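Local coordinates for protein taurocyamine kinase (Schistosoma mansoni, PDB 4WOD) that reversibly transfers phosphate from ATP to taurocyamine, using magnesium as cofactor, in a single chain that carries two approximate repeats of the guanidino kinase unit, at residues 216-219 against 225-228; 510-515 against 586-591; 568-573 against 579-584. The protein carries 4 engineered substitutions. One frame throughout, in Å; residues are numbered along the deposited sequence.

Contact 1: residues 216-219 against 225-228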
ATOM      1  N   LEU A 216      11.177 -32.577   2.335  1.00 18.17           N
ATOM      2  CA  LEU A 216       9.877 -33.017   1.836  1.00 14.14           C
ATOM      3  C   LEU A 216       9.803 -32.801   0.327  1.00 17.86           C
ATOM      4  O   LEU A 216      10.227 -31.732  -0.167  1.00 21.00           O
ATOM      5  CB  LEU A 216       8.765 -32.247   2.551  1.00 15.29           C
ATOM      6  CG  LEU A 216       7.349 -32.317   1.979  1.00 19.12           C
ATOM      7  CD1 LEU A 216       6.689 -33.659   2.288  1.00 22.21           C
ATOM      8  CD2 LEU A 216       6.486 -31.166   2.484  1.00 21.10           C
ATOM      9  N   VAL A 217       9.314 -33.794  -0.417  1.00 19.51           N
ATOM     10  CA  VAL A 217       9.214 -33.634  -1.880  1.00 15.36           C
ATOM     11  C   VAL A 217       7.830 -33.950  -2.429  1.00 17.91           C
ATOM     12  O   VAL A 217       7.282 -35.013  -2.149  1.00 19.74           O
ATOM     13  CB  VAL A 217      10.234 -34.521  -2.637  1.00 19.95           C
ATOM     14  CG1 VAL A 217      10.100 -34.287  -4.130  1.00 17.14           C
ATOM     15  CG2 VAL A 217      11.665 -34.212  -2.199  1.00 16.18           C
ATOM     16  N   TRP A 218       7.278 -33.024  -3.217  1.00 15.19           N
ATOM     17  CA  TRP A 218       6.004 -33.234  -3.903  1.00 16.41           C
ATOM     18  C   TRP A 218       6.254 -33.590  -5.365  1.00 16.31           C
ATOM     19  O   TRP A 218       6.955 -32.858  -6.093  1.00 19.64           O
ATOM     20  CB  TRP A 218       5.126 -31.982  -3.808  1.00 20.06           C
ATOM     21  CG  TRP A 218       4.544 -31.751  -2.447  1.00 24.99           C
ATOM     22  CD1 TRP A 218       4.656 -32.568  -1.355  1.00 23.64           C
ATOM     23  CD2 TRP A 218       3.744 -30.629  -2.026  1.00 27.70           C
ATOM     24  NE1 TRP A 218       3.977 -32.029  -0.291  1.00 21.82           N
ATOM     25  CE2 TRP A 218       3.412 -30.842  -0.672  1.00 27.76           C
ATOM     26  CE3 TRP A 218       3.283 -29.472  -2.664  1.00 28.25           C
ATOM     27  CZ2 TRP A 218       2.634 -29.934   0.059  1.00 30.99           C
ATOM     28  CZ3 TRP A 218       2.506 -28.572  -1.938  1.00 28.19           C
ATOM     29  CH2 TRP A 218       2.191 -28.812  -0.590  1.00 30.65           C
ATOM     30  N   ILE A 219       5.689 -34.714  -5.794  1.00 15.95           N
ATOM     31  CA  ILE A 219       5.810 -35.152  -7.171  1.00 13.90           C
ATOM     32  C   ILE A 219       4.496 -34.933  -7.914  1.00 16.02           C
ATOM     33  O   ILE A 219       3.463 -35.488  -7.533  1.00 17.12           O
ATOM     34  CB  ILE A 219       6.207 -36.636  -7.257  1.00 17.25           C
ATOM     35  CG1 ILE A 219       7.514 -36.876  -6.489  1.00 20.03           C
ATOM     36  CG2 ILE A 219       6.334 -37.073  -8.721  1.00 19.91           C
ATOM     37  CD1 ILE A 219       8.088 -38.251  -6.708  1.00 27.71           C
ATOM     38  N   ILE A 225       8.519 -31.464  -9.838  1.00 15.17           N
ATOM     39  CA  ILE A 225       9.101 -31.617  -8.512  1.00 12.85           C
ATOM     40  C   ILE A 225       9.012 -30.310  -7.744  1.00 19.79           C
ATOM     41  O   ILE A 225       9.332 -29.245  -8.282  1.00 17.70           O
ATOM     42  CB  ILE A 225      10.585 -32.023  -8.580  1.00 21.24           C
ATOM     43  CG1 ILE A 225      10.827 -33.006  -9.731  1.00 25.04           C
ATOM     44  CG2 ILE A 225      11.020 -32.587  -7.253  1.00 24.60           C
ATOM     45  CD1 ILE A 225      12.299 -33.276 -10.047  1.00 26.10           C
ATOM     46  N   ARG A 226       8.564 -30.391  -6.496  1.00 17.64           N
ATOM     47  CA  ARG A 226       8.690 -29.276  -5.573  1.00 18.18           C
ATOM     48  C   ARG A 226       9.453 -29.800  -4.364  1.00 16.28           C
ATOM     49  O   ARG A 226       9.045 -30.785  -3.743  1.00 21.04           O
ATOM     50  CB  ARG A 226       7.329 -28.687  -5.162  1.00 20.44           C
ATOM     51  CG  ARG A 226       7.515 -27.350  -4.445  1.00 27.64           C
ATOM     52  CD  ARG A 226       6.240 -26.520  -4.256  1.00 27.70           C
ATOM     53  NE  ARG A 226       5.485 -26.173  -5.471  1.00 29.18           N
ATOM     54  CZ  ARG A 226       5.969 -25.618  -6.588  1.00 37.34           C
ATOM     55  NH1 ARG A 226       5.131 -25.349  -7.582  1.00 39.83           N
ATOM     56  NH2 ARG A 226       7.263 -25.344  -6.752  1.00 30.04           N
ATOM     57  N   VAL A 227      10.583 -29.172  -4.076  1.00 14.46           N
ATOM     58  CA  VAL A 227      11.439 -29.580  -2.967  1.00 16.28           C
ATOM     59  C   VAL A 227      11.421 -28.523  -1.865  1.00 20.27           C
ATOM     60  O   VAL A 227      11.593 -27.311  -2.116  1.00 22.38           O
ATOM     61  CB  VAL A 227      12.877 -29.827  -3.440  1.00 19.91           C
ATOM     62  CG1 VAL A 227      13.670 -30.564  -2.365  1.00 18.86           C
ATOM     63  CG2 VAL A 227      12.871 -30.629  -4.740  1.00 17.57           C
ATOM     64  N   ILE A 228      11.204 -28.992  -0.642  1.00 18.01           N
ATOM     65  CA  ILE A 228      11.011 -28.147   0.528  1.00 17.30           C
ATOM     66  C   ILE A 228      11.854 -28.646   1.699  1.00 20.30           C
ATOM     67  O   ILE A 228      11.752 -29.816   2.083  1.00 20.94           O
ATOM     68  CB  ILE A 228       9.535 -28.133   0.944  1.00 19.72           C
ATOM     69  CG1 ILE A 228       8.659 -27.764  -0.266  1.00 20.91           C
ATOM     70  CG2 ILE A 228       9.308 -27.214   2.145  1.00 21.63           C
ATOM     71  CD1 ILE A 228       7.225 -28.160  -0.131  1.00 26.71           C
TER
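Val-217 packs between Ile-225 and Val-227 on one face of an antiparallel hairpin, whose short strand axes run at 167° to each other and approach to 4.8 Å. Its CG1, anti to the backbone N (chi1 -179°), lies 3.7 Å from Ile-225 CG2, the tightest side-chain contact of the hairpin. The spacing is wider at Val-217 CG2, 4.2 Å from Val-227 CG1. The next pair along, Trp-218 with Arg-226, is hydrogen-bonded: Trp-218 N to Arg-226 O at 2.9 Å and Arg-226 N to Trp-218 O at 3.0 Å. A second pair of bonds joins Leu-216 and Ile-228.

On the other face Leu-216 CD2 stands 4.1 Å from Ile-228 CD1, and Trp-218 and Arg-226 meet at their CB atoms, 4.2 Å apart. The solvent side is at Trp-218, which keeps partial exposure although its NE1 is bonded to Phe-183 O. The Arg-226 chain bends at chi3; its NH1 forms a salt bridge with Asp-223, and the residue, predicted to bind ATP, touches the bound arginine.

Strand 206-210 flanks 215-219, and strand 117-126 flanks 225-232. Helix 139-154 covers the Val-217 face through Leu-153 and Ile-149.

Contact 2: residues 510-515 against 586-591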
ATOM      1  N   GLN A 510     -19.584  10.661  16.787  1.00 15.90           N
ATOM      2  CA  GLN A 510     -20.846  10.883  17.501  1.00 20.09           C
ATOM      3  C   GLN A 510     -21.033  12.350  17.891  1.00 19.69           C
ATOM      4  O   GLN A 510     -22.136  12.907  17.739  1.00 18.21           O
ATOM      5  CB  GLN A 510     -20.927   9.992  18.754  1.00 21.79           C
ATOM      6  CG  GLN A 510     -21.041   8.509  18.431  1.00 27.51           C
ATOM      7  CD  GLN A 510     -20.830   7.610  19.645  1.00 33.25           C
ATOM      8  OE1 GLN A 510     -20.476   8.077  20.730  1.00 36.20           O
ATOM      9  NE2 GLN A 510     -21.042   6.309  19.459  1.00 34.67           N
ATOM     10  N   VAL A 511     -19.963  12.973  18.394  1.00 17.98           N
ATOM     11  CA  VAL A 511     -19.979  14.405  18.718  1.00 18.98           C
ATOM     12  C   VAL A 511     -20.301  15.240  17.484  1.00 19.26           C
ATOM     13  O   VAL A 511     -21.243  16.044  17.492  1.00 16.10           O
ATOM     14  CB  VAL A 511     -18.612  14.889  19.310  1.00 18.80           C
ATOM     15  CG1 VAL A 511     -18.494  16.431  19.300  1.00 16.69           C
ATOM     16  CG2 VAL A 511     -18.387  14.332  20.713  1.00 17.28           C
ATOM     17  N   ILE A 512     -19.523  15.043  16.423  1.00 18.30           N
ATOM     18  CA  ILE A 512     -19.619  15.881  15.225  1.00 17.38           C
ATOM     19  C   ILE A 512     -20.913  15.623  14.437  1.00 18.97           C
ATOM     20  O   ILE A 512     -21.587  16.584  14.026  1.00 17.97           O
ATOM     21  CB  ILE A 512     -18.391  15.661  14.282  1.00 13.45           C
ATOM     22  CG1 ILE A 512     -17.124  16.250  14.913  1.00 15.22           C
ATOM     23  CG2 ILE A 512     -18.633  16.288  12.937  1.00 15.32           C
ATOM     24  CD1 ILE A 512     -15.866  15.973  14.108  1.00 15.80           C
ATOM     25  N   SER A 513     -21.269  14.352  14.224  1.00 13.56           N
ATOM     26  CA  SER A 513     -22.457  14.049  13.398  1.00 17.34           C
ATOM     27  C   SER A 513     -23.731  14.508  14.115  1.00 19.22           C
ATOM     28  O   SER A 513     -24.660  15.012  13.480  1.00 19.30           O
ATOM     29  CB  SER A 513     -22.556  12.566  13.044  1.00 19.10           C
ATOM     30  OG  SER A 513     -22.772  11.761  14.193  1.00 20.29           O
ATOM     31  N   GLY A 514     -23.749  14.361  15.432  1.00 15.67           N
ATOM     32  CA  GLY A 514     -24.822  14.912  16.242  1.00 17.35           C
ATOM     33  C   GLY A 514     -25.055  16.390  15.976  1.00 13.79           C
ATOM     34  O   GLY A 514     -26.193  16.815  15.794  1.00 16.18           O
ATOM     35  N   ALA A 515     -23.986  17.181  15.946  1.00 13.67           N
ATOM     36  CA  ALA A 515     -24.104  18.604  15.611  1.00 14.41           C
ATOM     37  C   ALA A 515     -24.572  18.799  14.166  1.00 17.02           C
ATOM     38  O   ALA A 515     -25.455  19.614  13.898  1.00 15.87           O
ATOM     39  CB  ALA A 515     -22.768  19.333  15.837  1.00 13.77           C
ATOM     40  N   ASP A 586      -7.813  16.572   9.395  1.00 18.22           N
ATOM     41  CA  ASP A 586      -8.237  17.283  10.583  1.00 15.83           C
ATOM     42  C   ASP A 586      -9.563  16.691  11.002  1.00 19.92           C
ATOM     43  O   ASP A 586     -10.251  16.055  10.166  1.00 13.95           O
ATOM     44  CB  ASP A 586      -8.379  18.790  10.309  1.00 17.97           C
ATOM     45  CG  ASP A 586      -7.041  19.504  10.225  1.00 21.13           C
ATOM     46  OD1 ASP A 586      -6.194  19.283  11.120  1.00 24.84           O
ATOM     47  OD2 ASP A 586      -6.841  20.291   9.280  1.00 21.74           O
ATOM     48  N   HIS A 587      -9.943  16.920  12.264  1.00 13.27           N
ATOM     49  CA  HIS A 587     -11.217  16.424  12.759  1.00 14.89           C
ATOM     50  C   HIS A 587     -12.339  16.872  11.830  1.00 14.70           C
ATOM     51  O   HIS A 587     -13.265  16.119  11.573  1.00 15.76           O
ATOM     52  CB  HIS A 587     -11.494  16.902  14.181  1.00 15.01           C
ATOM     53  CG  HIS A 587     -10.579  16.294  15.202  1.00 13.35           C
ATOM     54  ND1 HIS A 587     -10.285  16.906  16.402  1.00 14.86           N
ATOM     55  CD2 HIS A 587      -9.863  15.147  15.179  1.00 11.81           C
ATOM     56  CE1 HIS A 587      -9.433  16.158  17.082  1.00 13.40           C
ATOM     57  NE2 HIS A 587      -9.167  15.079  16.366  1.00 16.37           N
ATOM     58  N   MET A 588     -12.234  18.100  11.346  1.00 13.78           N
ATOM     59  CA  MET A 588     -13.186  18.617  10.351  1.00 16.04           C
ATOM     60  C   MET A 588     -12.541  19.514   9.314  1.00 15.22           C
ATOM     61  O   MET A 588     -11.628  20.286   9.615  1.00 17.64           O
ATOM     62  CB  MET A 588     -14.305  19.405  11.027  1.00 13.70           C
ATOM     63  CG  MET A 588     -15.287  18.610  11.833  1.00 16.57           C
ATOM     64  SD  MET A 588     -16.480  19.792  12.561  1.00 28.46           S
ATOM     65  CE  MET A 588     -15.488  20.597  13.797  1.00 21.08           C
ATOM     66  N   ARG A 589     -13.034  19.421   8.083  1.00 16.01           N
ATOM     67  CA  ARG A 589     -12.791  20.444   7.082  1.00 16.42           C
ATOM     68  C   ARG A 589     -14.196  20.960   6.787  1.00 19.11           C
ATOM     69  O   ARG A 589     -15.056  20.179   6.397  1.00 16.91           O
ATOM     70  CB  ARG A 589     -12.077  19.888   5.828  1.00 21.03           C
ATOM     71  CG  ARG A 589     -11.778  20.950   4.764  1.00 24.23           C
ATOM     72  CD  ARG A 589     -10.828  20.498   3.614  1.00 33.85           C
ATOM     73  NE  ARG A 589     -10.775  19.044   3.413  1.00 42.95           N
ATOM     74  CZ  ARG A 589     -11.212  18.417   2.320  1.00 39.58           C
ATOM     75  NH1 ARG A 589     -11.758  19.102   1.324  1.00 43.61           N
ATOM     76  NH2 ARG A 589     -11.120  17.097   2.223  1.00 45.79           N
ATOM     77  N   ILE A 590     -14.443  22.238   7.072  1.00 16.32           N
ATOM     78  CA  ILE A 590     -15.762  22.837   6.864  1.00 21.91           C
ATOM     79  C   ILE A 590     -15.709  23.730   5.625  1.00 16.14           C
ATOM     80  O   ILE A 590     -14.888  24.634   5.546  1.00 17.63           O
ATOM     81  CB  ILE A 590     -16.222  23.660   8.089  1.00 18.65           C
ATOM     82  CG1 ILE A 590     -16.165  22.804   9.362  1.00 17.95           C
ATOM     83  CG2 ILE A 590     -17.649  24.235   7.875  1.00 13.23           C
ATOM     84  CD1 ILE A 590     -16.331  23.625  10.641  1.00 19.96           C
ATOM     85  N   ILE A 591     -16.607  23.480   4.674  1.00 16.21           N
ATOM     86  CA  ILE A 591     -16.470  24.017   3.319  1.00 14.97           C
ATOM     87  C   ILE A 591     -17.726  24.719   2.843  1.00 19.25           C
ATOM     88  O   ILE A 591     -18.811  24.186   2.986  1.00 16.37           O
ATOM     89  CB  ILE A 591     -16.156  22.878   2.302  1.00 17.60           C
ATOM     90  CG1 ILE A 591     -14.879  22.125   2.688  1.00 17.28           C
ATOM     91  CG2 ILE A 591     -16.042  23.405   0.870  1.00 19.34           C
ATOM     92  CD1 ILE A 591     -14.959  20.645   2.337  1.00 24.30           C
TER
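Helix 502-517 lies against one face of the antiparallel sheet in the second catalytic domain, and Ile-512 is the helix residue that reaches strand 588-595 at Met-588 and the turn before it at His-587. The evidence is a compact set of van der Waals contacts: no hydrogen bond crosses, the nearest CA atoms, of Ile-512 and Met-588, are 8.5 Å apart, and only 116 Å² is buried in total.

The closest approach is made by Ile-512 CD1. With chi2 at 175° the CG1 arm is fully extended, which carries CD1 to 3.5 Å from Met-588 CG. The same methyl lies 3.6 Å from His-587 O, so it sits over the junction between turn and strand. Further back on the isoleucine, CG2 comes to 4.1 Å from Met-588 SD. The isoleucine arm points at the strand, while Met-588 CG and SD head toward the helix beside it, so the two side chains overlap flank to flank.

His-587 offers the contact its carbonyl and, more distantly, its CB; its imidazole is turned off from the helix and is fixed by hydrogen bonds between ND1 and Val-491 N and between NE2 and Leu-495 O. Alternation along the strand sends Arg-589, predicted to bind ATP, to the other side of the sheet.

Around this point, Ile-512 also packs on Val-582 of strand 578-582, Met-588 touches Ile-613 of helix 599-614, and strand 480-489 pairs with 588-595 on the edge away from 578-582.

Contact 3: residues 568-573 against 579-584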
ATOM      1  N   ARG A 568     -15.257   8.046   9.825  1.00 20.21           N
ATOM      2  CA  ARG A 568     -15.127   8.968   8.701  1.00 19.75           C
ATOM      3  C   ARG A 568     -16.455   9.160   7.968  1.00 19.70           C
ATOM      4  O   ARG A 568     -17.270   8.244   7.909  1.00 18.80           O
ATOM      5  CB  ARG A 568     -14.094   8.482   7.677  1.00 21.36           C
ATOM      6  CG  ARG A 568     -12.624   8.663   8.063  1.00 22.71           C
ATOM      7  CD  ARG A 568     -12.190   7.629   9.079  1.00 20.82           C
ATOM      8  NE  ARG A 568     -10.735   7.496   9.124  1.00 17.91           N
ATOM      9  CZ  ARG A 568     -10.097   6.417   9.565  1.00 21.67           C
ATOM     10  NH1 ARG A 568     -10.788   5.353   9.984  1.00 17.07           N
ATOM     11  NH2 ARG A 568      -8.771   6.397   9.565  1.00 18.14           N
ATOM     12  N   GLY A 569     -16.652  10.338   7.378  1.00 21.20           N
ATOM     13  CA  GLY A 569     -17.868  10.575   6.618  1.00 20.49           C
ATOM     14  C   GLY A 569     -17.899  11.939   5.961  1.00 23.25           C
ATOM     15  O   GLY A 569     -17.026  12.772   6.184  1.00 17.65           O
ATOM     16  N   ILE A 570     -18.916  12.145   5.130  1.00 20.11           N
ATOM     17  CA  ILE A 570     -19.126  13.395   4.437  1.00 15.23           C
ATOM     18  C   ILE A 570     -20.539  13.882   4.726  1.00 19.16           C
ATOM     19  O   ILE A 570     -21.494  13.115   4.617  1.00 18.57           O
ATOM     20  CB  ILE A 570     -18.928  13.247   2.906  1.00 20.49           C
ATOM     21  CG1 ILE A 570     -17.513  12.738   2.592  1.00 18.76           C
ATOM     22  CG2 ILE A 570     -19.194  14.590   2.190  1.00 16.65           C
ATOM     23  CD1 ILE A 570     -17.298  12.417   1.127  1.00 25.89           C
ATOM     24  N   PHE A 571     -20.651  15.161   5.086  1.00 16.50           N
ATOM     25  CA  PHE A 571     -21.933  15.847   5.269  1.00 18.82           C
ATOM     26  C   PHE A 571     -22.081  16.912   4.183  1.00 16.47           C
ATOM     27  O   PHE A 571     -21.115  17.572   3.824  1.00 15.70           O
ATOM     28  CB  PHE A 571     -22.004  16.498   6.661  1.00 18.68           C
ATOM     29  CG  PHE A 571     -23.205  17.402   6.870  1.00 18.33           C
ATOM     30  CD1 PHE A 571     -24.394  16.889   7.348  1.00 16.19           C
ATOM     31  CD2 PHE A 571     -23.119  18.771   6.620  1.00 17.25           C
ATOM     32  CE1 PHE A 571     -25.503  17.711   7.546  1.00 17.06           C
ATOM     33  CE2 PHE A 571     -24.223  19.614   6.822  1.00 14.96           C
ATOM     34  CZ  PHE A 571     -25.413  19.077   7.286  1.00 18.04           C
ATOM     35  N   HIS A 572     -23.281  17.078   3.641  1.00 20.26           N
ATOM     36  CA  HIS A 572     -23.549  18.298   2.900  1.00 14.33           C
ATOM     37  C   HIS A 572     -25.032  18.621   2.882  1.00 16.32           C
ATOM     38  O   HIS A 572     -25.874  17.766   3.161  1.00 14.44           O
ATOM     39  CB  HIS A 572     -22.985  18.232   1.465  1.00 19.51           C
ATOM     40  CG  HIS A 572     -23.562  17.148   0.602  1.00 21.56           C
ATOM     41  ND1 HIS A 572     -24.906  17.060   0.297  1.00 21.93           N
ATOM     42  CD2 HIS A 572     -22.959  16.132  -0.064  1.00 23.53           C
ATOM     43  CE1 HIS A 572     -25.108  16.021  -0.496  1.00 25.16           C
ATOM     44  NE2 HIS A 572     -23.944  15.443  -0.732  1.00 26.11           N
ATOM     45  N   ASN A 573     -25.338  19.873   2.558  1.00 12.31           N
ATOM     46  CA  ASN A 573     -26.725  20.281   2.412  1.00 18.63           C
ATOM     47  C   ASN A 573     -27.234  19.820   1.044  1.00 18.06           C
ATOM     48  O   ASN A 573     -26.471  19.269   0.230  1.00 17.19           O
ATOM     49  CB  ASN A 573     -26.881  21.802   2.597  1.00 19.58           C
ATOM     50  CG  ASN A 573     -26.031  22.632   1.629  1.00 18.23           C
ATOM     51  OD1 ASN A 573     -25.299  22.100   0.797  1.00 19.22           O
ATOM     52  ND2 ASN A 573     -26.147  23.958   1.736  1.00 18.74           N
ATOM     53  N   LEU A 579     -20.544  21.826   2.973  1.00 19.21           N
ATOM     54  CA  LEU A 579     -20.117  20.438   3.144  1.00 17.59           C
ATOM     55  C   LEU A 579     -19.128  20.351   4.295  1.00 16.98           C
ATOM     56  O   LEU A 579     -18.429  21.316   4.567  1.00 15.02           O
ATOM     57  CB  LEU A 579     -19.459  19.895   1.871  1.00 18.94           C
ATOM     58  CG  LEU A 579     -20.067  20.281   0.510  1.00 18.67           C
ATOM     59  CD1 LEU A 579     -19.375  21.536   0.017  1.00 19.98           C
ATOM     60  CD2 LEU A 579     -19.943  19.141  -0.497  1.00 19.53           C
ATOM     61  N   VAL A 580     -19.076  19.193   4.951  1.00 13.96           N
ATOM     62  CA  VAL A 580     -18.100  18.955   6.010  1.00 16.41           C
ATOM     63  C   VAL A 580     -17.497  17.566   5.817  1.00 16.34           C
ATOM     64  O   VAL A 580     -18.224  16.586   5.698  1.00 13.81           O
ATOM     65  CB  VAL A 580     -18.713  19.050   7.434  1.00 16.56           C
ATOM     66  CG1 VAL A 580     -17.599  18.972   8.496  1.00 15.93           C
ATOM     67  CG2 VAL A 580     -19.528  20.350   7.616  1.00 14.41           C
ATOM     68  N   TRP A 581     -16.172  17.489   5.746  1.00 15.54           N
ATOM     69  CA  TRP A 581     -15.498  16.190   5.753  1.00 14.66           C
ATOM     70  C   TRP A 581     -15.121  15.860   7.192  1.00 15.98           C
ATOM     71  O   TRP A 581     -14.466  16.661   7.861  1.00 17.05           O
ATOM     72  CB  TRP A 581     -14.240  16.213   4.881  1.00 16.60           C
ATOM     73  CG  TRP A 581     -14.407  15.695   3.485  1.00 25.99           C
ATOM     74  CD1 TRP A 581     -13.815  14.583   2.938  1.00 24.88           C
ATOM     75  CD2 TRP A 581     -15.209  16.275   2.444  1.00 26.65           C
ATOM     76  NE1 TRP A 581     -14.209  14.436   1.624  1.00 29.21           N
ATOM     77  CE2 TRP A 581     -15.059  15.462   1.298  1.00 33.03           C
ATOM     78  CE3 TRP A 581     -16.041  17.397   2.373  1.00 31.10           C
ATOM     79  CZ2 TRP A 581     -15.713  15.741   0.093  1.00 31.51           C
ATOM     80  CZ3 TRP A 581     -16.684  17.677   1.173  1.00 33.61           C
ATOM     81  CH2 TRP A 581     -16.521  16.849   0.053  1.00 35.39           C
ATOM     82  N   VAL A 582     -15.494  14.676   7.658  1.00 17.84           N
ATOM     83  CA  VAL A 582     -15.291  14.322   9.058  1.00 15.61           C
ATOM     84  C   VAL A 582     -14.090  13.389   9.200  1.00 19.35           C
ATOM     85  O   VAL A 582     -14.043  12.316   8.590  1.00 18.78           O
ATOM     86  CB  VAL A 582     -16.551  13.677   9.656  1.00 16.80           C
ATOM     87  CG1 VAL A 582     -16.311  13.271  11.100  1.00 18.43           C
ATOM     88  CG2 VAL A 582     -17.726  14.659   9.578  1.00 18.41           C
ATOM     89  N   CYS A 583     -13.104  13.847   9.969  1.00 19.12           N
ATOM     90  CA  CYS A 583     -11.966  13.029  10.367  1.00 18.74           C
ATOM     91  C   CYS A 583     -11.088  12.513   9.218  1.00 17.16           C
ATOM     92  O   CYS A 583     -10.676  11.339   9.222  1.00 21.21           O
ATOM     93  CB  CYS A 583     -12.449  11.832  11.192  1.00 15.97           C
ATOM     94  SG  CYS A 583     -11.132  11.103  12.192  1.00 23.29           S
ATOM     95  N   GLU A 584     -10.784  13.368   8.252  1.00 16.45           N
ATOM     96  CA  GLU A 584      -9.776  13.028   7.244  1.00 21.66           C
ATOM     97  C   GLU A 584      -8.372  13.336   7.791  1.00 21.26           C
ATOM     98  O   GLU A 584      -7.765  12.492   8.470  1.00 21.31           O
ATOM     99  CB  GLU A 584     -10.016  13.776   5.931  1.00 18.23           C
ATOM    100  CG  GLU A 584      -9.087  13.316   4.831  1.00 25.06           C
ATOM    101  CD  GLU A 584      -9.462  13.872   3.472  1.00 34.17           C
ATOM    102  OE1 GLU A 584      -9.607  13.061   2.529  1.00 33.56           O
ATOM    103  OE2 GLU A 584      -9.610  15.113   3.351  1.00 35.78           O
TER
HETATM  104  O   HOH W   1      -9.147   9.431   7.392  1.00 23.22           O
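Ile-570 lies against the indole of Trp-581, its partner in a non-hydrogen-bonded pair of the hairpin 569-573/578-582. From CB the side chain divides. CG1, placed beside the backbone N (chi1 -59°), stands over the five-membered ring, 3.9 Å from its centroid and 15° off the normal, a CH-pi contact. CG2 takes the other direction and reaches the far end of the six-membered ring, 4.1 Å from Trp-581 CH2. At the tip, CD1 continues across the same face and meets Trp-581 NE1 at 3.7 Å. One branched side chain thus lies over both rings from a single face. The indole is also held by its NE1 bond to Leu-547 O and, on its opposite face, by a cation-pi contact with Arg-589.

Next to this pair, backbone bonds set the register. Phe-571 N to Val-580 O is nearly straight, at 2.9 Å and 174°, and Val-582 N to Gly-569 O is equally short. Gly-569 N to Val-582 O, at 3.5 Å, is weak, so the pairing slackens where the strands end. There a water joins Arg-568 NE to Cys-583 O, while the guanidinium nitrogens of Arg-568 bond to carbonyls of Arg-562, Gly-560 and Val-566. At the turn end His-572 CB packs 3.7 Å from Leu-579 CG.

Strand 525-529 borders 569-573 and strand 588-595 borders 578-582. The face bearing Phe-571 and Val-580 is covered by helix 502-517, through Leu-516.

Contact 1 comes first along the chain and closes a five-residue turn between neighbouring strands of the first repeat's sheet. Contact 2 then opens in helix 502-517 and closes 70 residues later at strand 588-595; contact 3, another hairpin, is nested inside that loop. Contacts 2 and 3 have centres about 7 Å apart and share a sheet: Arg-589 NH2 bridges to Glu-584 OE2 at 2.7 Å, and strands 578-582 and 588-595 are neighbours. Contact 1 lies about 55 Å or more, centre to centre, from both. The two sheets share one strand order; counted across from the edge strand 162-166 or 525-529, contact 1 joins the third and fourth strands and contact 3 the second and third.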